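Long-range contacts in YECBM32 (Yersinia enterocolitica, PDB 2JDA), which probably binds the polygalacturonic acid of pectin in the periplasm through a calcium-containing carbohydrate-binding module of family 32: residues Thr7-Val11 with Ile131-Ser135; Thr36-Gly42 with Asn124-Asn129; Glu57-Val62 with Gly100-Thr104; Lys70-Phe76 with Leu87-Thr93. One frame throughout, in Å; residues are numbered along the deposited sequence.

Contact 1 of 4, residues Thr7-Val11 with Ile131-Ser135; sequences TAQIV and IAINS
Ala8 N donates to the carbonyl oxygen Ile133 O at 3.0 Å. The bond is slightly bent, and the donor is tilted 34° out of the carbonyl plane. Thr7 CB makes a close contact with the same Ile133 O, at 3.2 Å. Thr7 CG2 points beside its own backbone N, which turns the methyl group toward the chain at Ala132-Ser135. There it lies 3.8 Å from Ser135 CA and 4.1 Å from Ala132 CB. Thr7 CA makes a C-H...O contact with Asn134 O at 3.4 Å. A single water extends the pairing. It donates to Ala8 O and accepts from Ile133 N, filling a place where the two backbones are too far apart for a direct bond.

The contact brings together the two sheets of the beta-sandwich of an F5/8 type C domain. Residues 7-11 lead into strand 10-15, an outer strand of the five-stranded sheet. Residues 131-133 end strand 125-133 of the other sheet. The segment leading into the one strand therefore lies beside the end of the other.

Alongside the polar pairing the contact is apolar. Ala8 CB meets the CG2 branch of Ile133 at 3.9 Å. Ile10 reaches in with the end of its longer branch, and its CD1 comes to 4.4 Å from Ile133 CG1. Leu50 of the neighbouring strand also packs on Ala8 and Ile10. The amide of Asn134 turns to another strand, where its OD1 accepts from Glu57 N and its ND2 donates to Ser55 O.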
loop_
_atom_site.group_PDB
_atom_site.type_symbol
_atom_site.label_atom_id
_atom_site.label_comp_id
_atom_site.label_asym_id
_atom_site.label_seq_id
_atom_site.Cartn_x
_atom_site.Cartn_y
_atom_site.Cartn_z
ATOM N N THR A 7 -13.604 2.109 -6.685
ATOM C CA THR A 7 -12.697 1.852 -5.530
ATOM C C THR A 7 -13.380 2.261 -4.254
ATOM O O THR A 7 -14.275 3.134 -4.239
ATOM C CB THR A 7 -11.366 2.620 -5.622
ATOM O OG1 THR A 7 -11.644 4.013 -5.875
ATOM C CG2 THR A 7 -10.541 2.163 -6.779
ATOM N N ALA A 8 -12.961 1.606 -3.180
ATOM C CA ALA A 8 -13.352 1.966 -1.835
ATOM C C ALA A 8 -12.746 3.334 -1.447
ATOM O O ALA A 8 -11.552 3.657 -1.695
ATOM C CB ALA A 8 -12.890 0.902 -0.883
ATOM N N GLN A 9 -13.544 4.150 -0.813
ATOM C CA GLN A 9 -13.118 5.511 -0.489
ATOM C C GLN A 9 -12.162 5.453 0.681
ATOM O O GLN A 9 -12.542 5.007 1.736
ATOM C CB GLN A 9 -14.339 6.360 -0.086
ATOM C CG GLN A 9 -13.934 7.799 0.378
ATOM C CD GLN A 9 -15.096 8.713 0.795
ATOM O OE1 GLN A 9 -16.241 8.267 0.917
ATOM N NE2 GLN A 9 -14.773 10.007 1.048
ATOM N N ILE A 10 -10.948 5.938 0.468
ATOM C CA ILE A 10 -10.004 6.151 1.571
ATOM C C ILE A 10 -10.249 7.525 2.155
ATOM O O ILE A 10 -10.028 8.546 1.458
ATOM C CB ILE A 10 -8.551 5.983 1.076
ATOM C CG1 ILE A 10 -8.316 4.548 0.550
ATOM C CG2 ILE A 10 -7.550 6.330 2.194
ATOM C CD1 ILE A 10 -7.091 4.382 -0.306
ATOM N N VAL A 11 -10.742 7.570 3.375
ATOM C CA VAL A 11 -11.056 8.848 4.051
ATOM C C VAL A 11 -9.971 9.390 4.958
ATOM O O VAL A 11 -9.949 10.573 5.263
ATOM C CB VAL A 11 -12.347 8.779 4.891
ATOM C CG1 VAL A 11 -13.506 8.479 4.001
ATOM C CG2 VAL A 11 -12.278 7.793 6.051
ATOM N N ILE A 131 -1.864 3.878 -3.799
ATOM C CA ILE A 131 -2.553 2.680 -3.429
ATOM C C ILE A 131 -4.033 2.917 -3.611
ATOM O O ILE A 131 -4.570 3.971 -3.290
ATOM C CB ILE A 131 -2.216 2.312 -1.989
ATOM C CG1 ILE A 131 -2.635 0.899 -1.639
ATOM C CG2 ILE A 131 -2.772 3.268 -1.065
ATOM C CD1 ILE A 131 -1.563 0.270 -0.698
ATOM N N ALA A 132 -4.724 1.894 -4.071
ATOM C CA ALA A 132 -6.192 1.955 -4.144
ATOM C C ALA A 132 -6.758 0.592 -3.718
ATOM O O ALA A 132 -6.079 -0.441 -3.855
ATOM C CB ALA A 132 -6.662 2.333 -5.518
ATOM N N ILE A 133 -7.985 0.587 -3.254
ATOM C CA ILE A 133 -8.640 -0.621 -2.749
ATOM C C ILE A 133 -9.826 -0.913 -3.690
ATOM O O ILE A 133 -10.600 -0.036 -4.023
ATOM C CB ILE A 133 -9.128 -0.397 -1.339
ATOM C CG1 ILE A 133 -7.989 0.101 -0.394
ATOM C CG2 ILE A 133 -9.892 -1.605 -0.851
ATOM C CD1 ILE A 133 -6.939 -0.775 -0.301
ATOM N N ASN A 134 -9.935 -2.151 -4.119
ATOM C CA ASN A 134 -10.969 -2.592 -5.059
ATOM C C ASN A 134 -10.904 -1.809 -6.391
ATOM O O ASN A 134 -11.880 -1.184 -6.830
ATOM C CB ASN A 134 -12.336 -2.444 -4.410
ATOM C CG ASN A 134 -12.546 -3.394 -3.262
ATOM O OD1 ASN A 134 -11.813 -4.373 -3.089
ATOM N ND2 ASN A 134 -13.595 -3.133 -2.469
ATOM N N SER A 135 -9.713 -1.844 -7.003
ATOM C CA SER A 135 -9.442 -1.174 -8.260
ATOM C C SER A 135 -9.950 -1.969 -9.447
ATOM O O SER A 135 -9.899 -3.181 -9.474
ATOM C CB SER A 135 -7.949 -1.023 -8.364
ATOM O OG SER A 135 -7.513 -0.466 -9.589
HETATM O O HOH W 1 -9.236 3.168 -2.834
#

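Contact 2 of 4, residues Thr36-Gly42 with Asn124-Asn129; sequences TRWAASG and NWSAIN. With CA (calcium ion), chain C.
Thr36 and Asn129 share a calcium ion. Thr36 binds it twice, through its backbone O and through OG1, each at 2.5 Å from the calcium. Asn129 O binds it at 2.4 Å. The hydroxyl can join the carbonyl on the metal because chi1 of 65° folds OG1 back over the main chain of Thr36. The two carbonyls come close to each other as co-ligands of the metal. Asn28, Asp31, Asp33 and Glu130 complete the site.

Next to the metal, Arg37 and Asn129 lie side by side. Arg37 CB is 3.6 Å from Asn129 OD1, which accepts a bond from a water. The same water takes only a weak bond from Arg37 NH1.

Beyond them, strands 38-41 and 125-128 run antiparallel. Trp38 with Ile128 and Ala40 with Ser126 are hydrogen-bonded pairs, each joined by two backbone bonds. The straightest is Ser126 N to Ala40 O, at 2.9 Å. Gly42 N adds a fifth bond, to Asn124 O.

The two faces of this pair differ. On one, Ile128 CD1 touches the edge of the Trp38 ring at CZ3, 4.1 Å away, and the indole NE1 bonds to Gly17 O. On the other, Ala39 CB meets Ala127 CB at 4.0 Å. There the Trp125 ring lies across the strand, with Ser41 CB 3.9 Å from the centroid of its six-membered ring. This CH-pi contact is 5° from the ring normal.

A calcium held by the loop before strand 38-41 and by the corner of strand 125-133, at the edge of the beta-sandwich, is common in family 32 modules.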
loop_
_atom_site.group_PDB
_atom_site.type_symbol
_atom_site.label_atom_id
_atom_site.label_comp_id
_atom_site.label_asym_id
_atom_site.label_seq_id
_atom_site.Cartn_x
_atom_site.Cartn_y
_atom_site.Cartn_z
ATOM N N THR A 36 2.893 12.074 -6.947
ATOM C CA THR A 36 3.155 12.348 -5.512
ATOM C C THR A 36 3.280 10.998 -4.799
ATOM O O THR A 36 2.605 10.026 -5.141
ATOM C CB THR A 36 1.998 13.103 -4.875
ATOM O OG1 THR A 36 0.830 12.271 -4.886
ATOM C CG2 THR A 36 1.682 14.372 -5.633
ATOM N N ARG A 37 4.122 10.953 -3.780
ATOM C CA ARG A 37 4.364 9.730 -3.016
ATOM C C ARG A 37 4.456 9.981 -1.547
ATOM O O ARG A 37 4.756 11.067 -1.105
ATOM C CB ARG A 37 5.637 9.060 -3.505
ATOM C CG ARG A 37 6.931 9.816 -3.290
ATOM C CD ARG A 37 8.105 9.129 -3.926
ATOM N NE ARG A 37 9.382 9.826 -3.837
ATOM C CZ ARG A 37 9.797 10.725 -4.695
ATOM N NH1 ARG A 37 9.014 11.165 -5.669
ATOM N NH2 ARG A 37 11.008 11.208 -4.520
ATOM N N TRP A 38 4.131 8.934 -0.803
ATOM C CA TRP A 38 4.541 8.783 0.585
ATOM C C TRP A 38 5.884 8.080 0.597
ATOM O O TRP A 38 6.082 7.092 -0.116
ATOM C CB TRP A 38 3.522 7.908 1.342
ATOM C CG TRP A 38 3.994 7.478 2.701
ATOM C CD1 TRP A 38 4.209 8.303 3.781
ATOM C CD2 TRP A 38 4.327 6.168 3.134
ATOM N NE1 TRP A 38 4.719 7.595 4.835
ATOM C CE2 TRP A 38 4.753 6.264 4.482
ATOM C CE3 TRP A 38 4.348 4.895 2.513
ATOM C CZ2 TRP A 38 5.183 5.155 5.198
ATOM C CZ3 TRP A 38 4.763 3.816 3.226
ATOM C CH2 TRP A 38 5.170 3.953 4.577
ATOM N N ALA A 39 6.779 8.549 1.443
ATOM C CA ALA A 39 8.086 7.906 1.644
ATOM C C ALA A 39 8.503 8.012 3.104
ATOM O O ALA A 39 8.347 9.056 3.721
ATOM C CB ALA A 39 9.149 8.514 0.795
ATOM N N ALA A 40 9.065 6.927 3.633
ATOM C CA ALA A 40 9.528 6.867 5.026
ATOM C C ALA A 40 10.698 5.913 5.080
ATOM O O ALA A 40 10.799 5.034 4.248
ATOM C CB ALA A 40 8.425 6.387 5.922
ATOM N N SER A 41 11.588 6.060 6.074
ATOM C CA SER A 41 12.799 5.241 6.165
ATOM C C SER A 41 12.714 4.260 7.330
ATOM O O SER A 41 12.080 4.507 8.374
ATOM C CB SER A 41 14.045 6.109 6.263
ATOM O OG SER A 41 13.959 7.045 7.252
ATOM N N GLY A 42 13.368 3.112 7.120
ATOM C CA GLY A 42 13.351 2.047 8.084
ATOM C C GLY A 42 12.051 1.280 8.064
ATOM O O GLY A 42 11.263 1.420 7.123
ATOM N N ASN A 124 16.937 1.797 2.423
ATOM C CA ASN A 124 15.983 1.525 3.485
ATOM C C ASN A 124 14.787 2.487 3.387
ATOM O O ASN A 124 14.007 2.580 4.330
ATOM C CB ASN A 124 16.586 1.519 4.914
ATOM C CG ASN A 124 16.880 2.858 5.395
ATOM O OD1 ASN A 124 16.860 3.845 4.620
ATOM N ND2 ASN A 124 17.183 2.943 6.675
ATOM N N TRP A 125 14.559 3.088 2.241
ATOM C CA TRP A 125 13.341 3.870 2.046
ATOM C C TRP A 125 12.209 2.995 1.509
ATOM O O TRP A 125 12.409 2.128 0.656
ATOM C CB TRP A 125 13.537 5.053 1.096
ATOM C CG TRP A 125 14.318 6.176 1.696
ATOM C CD1 TRP A 125 15.680 6.341 1.681
ATOM C CD2 TRP A 125 13.798 7.251 2.435
ATOM N NE1 TRP A 125 16.024 7.489 2.357
ATOM C CE2 TRP A 125 14.880 8.078 2.813
ATOM C CE3 TRP A 125 12.517 7.644 2.793
ATOM C CZ2 TRP A 125 14.712 9.210 3.553
ATOM C CZ3 TRP A 125 12.370 8.759 3.548
ATOM C CH2 TRP A 125 13.439 9.559 3.882
ATOM N N SER A 126 11.018 3.253 2.025
ATOM C CA SER A 126 9.775 2.726 1.498
ATOM C C SER A 126 9.057 3.863 0.825
ATOM O O SER A 126 8.811 4.884 1.466
ATOM C CB SER A 126 8.910 2.164 2.634
ATOM O OG SER A 126 9.537 1.064 3.302
ATOM N N ALA A 127 8.737 3.748 -0.456
ATOM C CA ALA A 127 8.139 4.860 -1.167
ATOM C C ALA A 127 7.040 4.322 -2.101
ATOM O O ALA A 127 7.297 3.431 -2.906
ATOM C CB ALA A 127 9.213 5.641 -1.946
ATOM N N ILE A 128 5.844 4.857 -1.978
ATOM C CA ILE A 128 4.665 4.389 -2.699
ATOM C C ILE A 128 3.971 5.578 -3.339
ATOM O O ILE A 128 3.583 6.503 -2.652
ATOM C CB ILE A 128 3.715 3.574 -1.790
ATOM C CG1 ILE A 128 4.443 2.362 -1.202
ATOM C CG2 ILE A 128 2.529 3.158 -2.576
ATOM C CD1 ILE A 128 3.681 1.600 -0.071
ATOM N N ASN A 129 3.814 5.525 -4.662
ATOM C CA ASN A 129 3.133 6.608 -5.366
ATOM C C ASN A 129 1.635 6.598 -5.127
ATOM O O ASN A 129 0.990 7.656 -4.960
ATOM C CB ASN A 129 3.388 6.527 -6.871
ATOM C CG ASN A 129 4.849 6.671 -7.269
ATOM O OD1 ASN A 129 5.666 7.245 -6.559
ATOM N ND2 ASN A 129 5.199 6.108 -8.465
HETATM CA CA CA C . 0.134 9.878 -5.105
HETATM O O HOH W 2 6.319 9.841 -7.084
HETATM O O HOH W 3 11.699 1.638 4.690
#

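Contact 3 of 4, residues Glu57-Val62 with Gly100-Thr104. With SO4 (sulfate ion), chain H.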
loop_
_atom_site.group_PDB
_atom_site.type_symbol
_atom_site.label_atom_id
_atom_site.label_comp_id
_atom_site.label_asym_id
_atom_site.label_seq_id
_atom_site.Cartn_x
_atom_site.Cartn_y
_atom_site.Cartn_z
ATOM N N GLU A 57 -11.513 -6.909 -2.000
ATOM C CA GLU A 57 -11.138 -7.976 -2.919
ATOM C C GLU A 57 -9.842 -7.740 -3.651
ATOM O O GLU A 57 -9.266 -8.705 -4.164
ATOM C CB GLU A 57 -12.230 -8.264 -3.913
ATOM C CG GLU A 57 -12.602 -7.226 -4.875
ATOM C CD GLU A 57 -13.611 -7.767 -5.866
ATOM O OE1 GLU A 57 -14.718 -8.143 -5.379
ATOM O OE2 GLU A 57 -13.278 -7.883 -7.095
ATOM N N ASN A 58 -9.347 -6.498 -3.710
ATOM C CA ASN A 58 -8.032 -6.291 -4.316
ATOM C C ASN A 58 -7.392 -5.020 -3.778
ATOM O O ASN A 58 -8.082 -4.183 -3.205
ATOM C CB ASN A 58 -8.049 -6.327 -5.841
ATOM C CG ASN A 58 -8.548 -5.113 -6.488
ATOM O OD1 ASN A 58 -8.101 -4.008 -6.188
ATOM N ND2 ASN A 58 -9.493 -5.286 -7.424
ATOM N N ILE A 59 -6.084 -4.934 -3.939
ATOM C CA ILE A 59 -5.334 -3.715 -3.660
ATOM C C ILE A 59 -4.457 -3.441 -4.874
ATOM O O ILE A 59 -3.691 -4.295 -5.303
ATOM C CB ILE A 59 -4.492 -3.877 -2.392
ATOM C CG1 ILE A 59 -5.375 -4.066 -1.159
ATOM C CG2 ILE A 59 -3.547 -2.694 -2.250
ATOM C CD1 ILE A 59 -4.688 -4.739 0.062
ATOM N N LEU A 60 -4.546 -2.227 -5.391
ATOM C CA LEU A 60 -3.630 -1.709 -6.402
ATOM C C LEU A 60 -2.472 -1.020 -5.668
ATOM O O LEU A 60 -2.709 -0.138 -4.857
ATOM C CB LEU A 60 -4.348 -0.710 -7.309
ATOM C CG LEU A 60 -3.417 0.083 -8.261
ATOM C CD1 LEU A 60 -2.860 -0.770 -9.362
ATOM C CD2 LEU A 60 -4.145 1.281 -8.856
ATOM N N ILE A 61 -1.248 -1.408 -5.960
ATOM C CA ILE A 61 -0.048 -0.785 -5.422
ATOM C C ILE A 61 0.839 -0.312 -6.562
ATOM O O ILE A 61 1.104 -1.033 -7.519
ATOM C CB ILE A 61 0.680 -1.695 -4.393
ATOM C CG1 ILE A 61 1.795 -0.899 -3.727
ATOM C CG2 ILE A 61 1.183 -2.999 -5.014
ATOM C CD1 ILE A 61 2.442 -1.615 -2.560
ATOM N N VAL A 62 1.255 0.952 -6.454
ATOM C CA VAL A 62 2.093 1.622 -7.444
ATOM C C VAL A 62 3.351 2.106 -6.704
ATOM O O VAL A 62 3.404 3.238 -6.234
ATOM C CB VAL A 62 1.325 2.758 -8.128
ATOM C CG1 VAL A 62 2.188 3.355 -9.269
ATOM C CG2 VAL A 62 -0.063 2.294 -8.628
ATOM N N GLY A 100 2.380 -0.707 -11.922
ATOM C CA GLY A 100 1.741 -1.075 -10.677
ATOM C C GLY A 100 1.280 -2.523 -10.742
ATOM O O GLY A 100 1.464 -3.211 -11.754
ATOM N N GLU A 101 0.708 -2.979 -9.638
ATOM C CA GLU A 101 0.255 -4.363 -9.525
ATOM C C GLU A 101 -1.105 -4.424 -8.848
ATOM O O GLU A 101 -1.378 -3.626 -7.921
ATOM C CB GLU A 101 1.199 -5.219 -8.708
ATOM C CG GLU A 101 2.585 -5.332 -9.283
ATOM C CD GLU A 101 3.488 -6.150 -8.411
ATOM O OE1 GLU A 101 3.406 -7.402 -8.466
ATOM O OE2 GLU A 101 4.340 -5.535 -7.712
ATOM N N LYS A 102 -1.932 -5.386 -9.284
ATOM C CA LYS A 102 -3.243 -5.619 -8.693
ATOM C C LYS A 102 -3.110 -6.899 -7.873
ATOM O O LYS A 102 -3.013 -8.004 -8.409
ATOM C CB LYS A 102 -4.275 -5.793 -9.808
ATOM C CG LYS A 102 -5.675 -6.013 -9.304
ATOM C CD LYS A 102 -6.713 -6.037 -10.436
ATOM C CE LYS A 102 -6.868 -7.347 -11.044
ATOM N NZ LYS A 102 -8.271 -7.362 -11.699
ATOM N N LEU A 103 -3.104 -6.724 -6.572
ATOM C CA LEU A 103 -2.961 -7.819 -5.618
ATOM C C LEU A 103 -4.314 -8.344 -5.271
ATOM O O LEU A 103 -5.201 -7.556 -4.915
ATOM C CB LEU A 103 -2.246 -7.330 -4.343
ATOM C CG LEU A 103 -0.946 -6.551 -4.548
ATOM C CD1 LEU A 103 -0.418 -6.134 -3.200
ATOM C CD2 LEU A 103 0.059 -7.305 -5.368
ATOM N N THR A 104 -4.465 -9.664 -5.300
ATOM C CA THR A 104 -5.766 -10.301 -4.986
ATOM C C THR A 104 -5.597 -11.353 -3.901
ATOM O O THR A 104 -4.507 -11.820 -3.644
ATOM C CB THR A 104 -6.415 -10.906 -6.234
ATOM O OG1 THR A 104 -5.581 -11.937 -6.761
ATOM C CG2 THR A 104 -6.601 -9.887 -7.319
HETATM S S SO4 H . -7.336 -11.236 -14.308
HETATM O O1 SO4 H . -5.896 -11.304 -14.399
HETATM O O2 SO4 H . -7.706 -10.479 -13.091
HETATM O O3 SO4 H . -7.789 -10.438 -15.457
HETATM O O4 SO4 H . -7.842 -12.507 -14.133
HETATM O O HOH W 4 3.850 -3.179 -7.452
#
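Strands 57-62 and 101-104 are antiparallel neighbours in the mixed sheet of the beta-sandwich, with Ile59 opposite Leu103 and Ile61 opposite Glu101. Both are hydrogen-bonded pairs, so four backbone bonds close this part of the sheet. The shortest is Leu103 N to Ile59 O, at 2.8 Å. Leu60 CA adds a C-H...O contact to Glu101 O at 3.3 Å.

The face with Ile59, Ile61 and Leu103 turns into the sandwich. Ile61 CG2 and Leu103 CD1 meet at 4.0 Å with their side chains crossing at a slant. Phe73 and Ile75 of strand 71-78, in the facing sheet, cover Leu103. Glu101 is on this face too, but at its margin. Its OE1 makes a salt bridge with Arg142, and its OE2 accepts from Ser94 N.

The face with Asn58, Leu60 and Lys102 looks the other way. Leu60 curls its CD1 to 3.5 Å from Glu101 O. Asn58 CB lies 3.2 Å from Leu103 O. Asn58 CG is 4.1 Å from Lys102 CG, and the amide oxygen Asn58 OD1 accepts from Ser135 N. Lys102 runs past this amide and bends at chi3. Its NZ ends in a weak bond of 3.5 Å to O2 of a sulfate ion, probably from the crystallisation liquor, which Ser141 OG also binds.

Contact 4 of 4, residues Lys70-Phe76 with Leu87-Thr93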
loop_
_atom_site.group_PDB
_atom_site.type_symbol
_atom_site.label_atom_id
_atom_site.label_comp_id
_atom_site.label_asym_id
_atom_site.label_seq_id
_atom_site.Cartn_x
_atom_site.Cartn_y
_atom_site.Cartn_z
ATOM N N LYS A 70 12.610 -3.043 -5.524
ATOM C CA LYS A 70 11.523 -3.923 -5.068
ATOM C C LYS A 70 11.263 -3.654 -3.591
ATOM O O LYS A 70 12.142 -3.773 -2.766
ATOM C CB LYS A 70 11.936 -5.385 -5.227
ATOM C CG LYS A 70 12.106 -5.825 -6.657
ATOM C CD LYS A 70 12.076 -7.328 -6.759
ATOM C CE LYS A 70 13.411 -7.870 -6.745
ATOM N NZ LYS A 70 13.783 -8.071 -8.177
ATOM N N LEU A 71 10.042 -3.274 -3.276
ATOM C CA LEU A 71 9.616 -2.931 -1.925
ATOM C C LEU A 71 9.219 -4.196 -1.195
ATOM O O LEU A 71 8.439 -5.005 -1.732
ATOM C CB LEU A 71 8.414 -1.984 -2.007
ATOM C CG LEU A 71 7.778 -1.568 -0.688
ATOM C CD1 LEU A 71 8.678 -0.679 0.083
ATOM C CD2 LEU A 71 6.467 -0.891 -0.998
ATOM N N LYS A 72 9.719 -4.343 0.015
ATOM C CA LYS A 72 9.381 -5.435 0.892
ATOM C C LYS A 72 8.279 -4.946 1.811
ATOM O O LYS A 72 8.418 -3.873 2.424
ATOM C CB LYS A 72 10.578 -5.855 1.712
ATOM C CG LYS A 72 11.771 -6.210 0.908
ATOM C CD LYS A 72 12.967 -6.548 1.797
ATOM C CE LYS A 72 14.322 -6.224 1.155
ATOM N NZ LYS A 72 15.120 -5.600 2.276
ATOM N N PHE A 73 7.190 -5.706 1.947
ATOM C CA PHE A 73 6.069 -5.294 2.753
ATOM C C PHE A 73 5.149 -6.414 3.140
ATOM O O PHE A 73 5.203 -7.494 2.565
ATOM C CB PHE A 73 5.268 -4.193 2.021
ATOM C CG PHE A 73 4.513 -4.662 0.785
ATOM C CD1 PHE A 73 3.115 -4.739 0.783
ATOM C CD2 PHE A 73 5.165 -5.042 -0.370
ATOM C CE1 PHE A 73 2.462 -5.190 -0.307
ATOM C CE2 PHE A 73 4.486 -5.511 -1.466
ATOM C CZ PHE A 73 3.104 -5.545 -1.429
ATOM N N SER A 74 4.286 -6.114 4.108
ATOM C CA SER A 74 3.213 -6.962 4.588
ATOM C C SER A 74 1.913 -6.185 4.604
ATOM O O SER A 74 1.945 -4.978 4.734
ATOM C CB SER A 74 3.518 -7.519 5.997
ATOM O OG SER A 74 4.697 -8.291 5.970
ATOM N N ILE A 75 0.784 -6.871 4.447
ATOM C CA ILE A 75 -0.537 -6.211 4.438
ATOM C C ILE A 75 -1.420 -6.835 5.460
ATOM O O ILE A 75 -1.511 -8.066 5.530
ATOM C CB ILE A 75 -1.273 -6.336 3.095
ATOM C CG1 ILE A 75 -0.401 -5.940 1.940
ATOM C CG2 ILE A 75 -2.523 -5.491 3.084
ATOM C CD1 ILE A 75 -0.986 -6.295 0.591
ATOM N N PHE A 76 -2.080 -5.985 6.240
ATOM C CA PHE A 76 -2.960 -6.365 7.330
ATOM C C PHE A 76 -4.306 -5.675 7.182
ATOM O O PHE A 76 -4.397 -4.601 6.564
ATOM C CB PHE A 76 -2.364 -6.027 8.709
ATOM C CG PHE A 76 -1.086 -6.721 8.977
ATOM C CD1 PHE A 76 -1.072 -7.955 9.616
ATOM C CD2 PHE A 76 0.115 -6.189 8.531
ATOM C CE1 PHE A 76 0.153 -8.614 9.834
ATOM C CE2 PHE A 76 1.309 -6.838 8.743
ATOM C CZ PHE A 76 1.303 -8.075 9.373
ATOM N N LEU A 87 -3.274 -10.229 5.456
ATOM C CA LEU A 87 -3.610 -10.692 4.110
ATOM C C LEU A 87 -2.452 -11.430 3.508
ATOM O O LEU A 87 -2.680 -12.447 2.826
ATOM C CB LEU A 87 -3.959 -9.568 3.195
ATOM C CG LEU A 87 -5.278 -8.859 3.374
ATOM C CD1 LEU A 87 -5.449 -7.728 2.355
ATOM C CD2 LEU A 87 -6.467 -9.871 3.281
ATOM N N ALA A 88 -1.231 -10.957 3.743
ATOM C CA ALA A 88 0.011 -11.591 3.362
ATOM C C ALA A 88 1.178 -10.900 4.040
ATOM O O ALA A 88 1.160 -9.689 4.260
ATOM C CB ALA A 88 0.180 -11.568 1.816
ATOM N N GLU A 89 2.216 -11.648 4.341
ATOM C CA GLU A 89 3.405 -11.115 4.966
ATOM C C GLU A 89 4.645 -11.406 4.115
ATOM O O GLU A 89 4.716 -12.458 3.427
ATOM C CB GLU A 89 3.595 -11.640 6.380
ATOM C CG GLU A 89 2.526 -11.231 7.347
ATOM C CD GLU A 89 2.892 -11.552 8.789
ATOM O OE1 GLU A 89 3.760 -10.859 9.392
ATOM O OE2 GLU A 89 2.263 -12.473 9.340
ATOM N N GLY A 90 5.611 -10.493 4.154
ATOM C CA GLY A 90 6.906 -10.667 3.505
ATOM C C GLY A 90 6.822 -10.758 1.981
ATOM O O GLY A 90 7.534 -11.545 1.359
ATOM N N LEU A 91 5.954 -9.973 1.376
ATOM C CA LEU A 91 5.874 -9.796 -0.064
ATOM C C LEU A 91 6.959 -8.873 -0.583
ATOM O O LEU A 91 7.454 -8.046 0.167
ATOM C CB LEU A 91 4.533 -9.108 -0.474
ATOM C CG LEU A 91 3.266 -9.830 -0.068
ATOM C CD1 LEU A 91 2.047 -9.072 -0.435
ATOM C CD2 LEU A 91 3.197 -11.154 -0.781
ATOM N N GLU A 92 7.294 -8.978 -1.857
ATOM C CA GLU A 92 8.059 -7.958 -2.566
ATOM C C GLU A 92 7.290 -7.531 -3.786
ATOM O O GLU A 92 6.709 -8.380 -4.490
ATOM C CB GLU A 92 9.381 -8.524 -3.048
ATOM C CG GLU A 92 10.458 -8.739 -2.033
ATOM C CD GLU A 92 11.725 -9.137 -2.795
ATOM O OE1 GLU A 92 12.702 -8.433 -2.732
ATOM O OE2 GLU A 92 11.679 -10.134 -3.547
ATOM N N THR A 93 7.323 -6.255 -4.119
ATOM C CA THR A 93 6.780 -5.767 -5.374
ATOM C C THR A 93 7.651 -6.240 -6.530
ATOM O O THR A 93 8.820 -6.542 -6.395
ATOM C CB THR A 93 6.620 -4.251 -5.438
ATOM O OG1 THR A 93 7.891 -3.583 -5.252
ATOM C CG2 THR A 93 5.656 -3.792 -4.366
HETATM O O HOH W 5 13.292 -6.153 -1.749
HETATM O O HOH W 6 5.085 -8.635 8.692
#
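Strand 71-78 pairs antiparallel with the broken strand 85-92 as a beta hairpin of the five-stranded sheet, and the register slips by one between the pairs Phe73-Leu91 and Ile75-Ala88, where the chain turns at Glu89 and Gly90. Leu87 and Ala88 both face Ile75, which makes a classic beta bulge. Ile75 O takes Leu87 N at 2.8 Å and, weakly, Ala88 N at 3.4 Å. Ile75 N donates to Ala88 O.

Two hydroxyls extend the backbone pairing. Ser74 OG accepts from Gly90 N at 3.0 Å, at the turn. Thr93 OG1 accepts from Leu71 N at 2.9 Å, while Thr93 N donates to Leu71 O, so Leu71 is gripped at both its polar backbone atoms.

Phe73 carries the inner face. Its chi1 of 69° swings the ring toward Leu91. Leu91 CB lies over one ring face, away from its middle, 4.1 Å from the centroid. Thr93 CG2 meets Phe73 CE2 at 3.6 Å. Ile75 CG2 touches Leu87 CD1 nearby, and Ile59 and Ile61 of the facing sheet pack against this group.

The outer side is polar. Lys72 and Glu92 run side by side, touching through their CG atoms. One water donates to both Lys70 O and Glu92 OE1. Another hydrogen-bonds both Ser74 OG and Glu89 OE1, donating to the carboxylate, which also bonds to a glycerol, probably from the crystallisation liquor. Glu89 OE1 sits at the edge of the Phe76 ring, 3.7 Å from CZ.

Contacts 1 and 2 use the two ends of the same strand, 125-133, on opposite sides of the chain's centre. Contact 1 joins both sheets. Contact 3 lies beside that strand, since strand 53-63 bonds to it through Leu60 with Ala132 and Val62 with Asn129. Contact 4 belongs to the other sheet. It meets contact 3 in the hydrophobic core, where Ile75 and Leu87 pack on Ile59. Contacts 2 and 3 are regular pairings; contact 4 is broken by a register slip and a bulge. Contact 1 has one direct backbone bond and a water. Metal chemistry belongs to contact 2 alone. All four are partly buried, with polar groups such as Lys102 and Glu89 toward the surface.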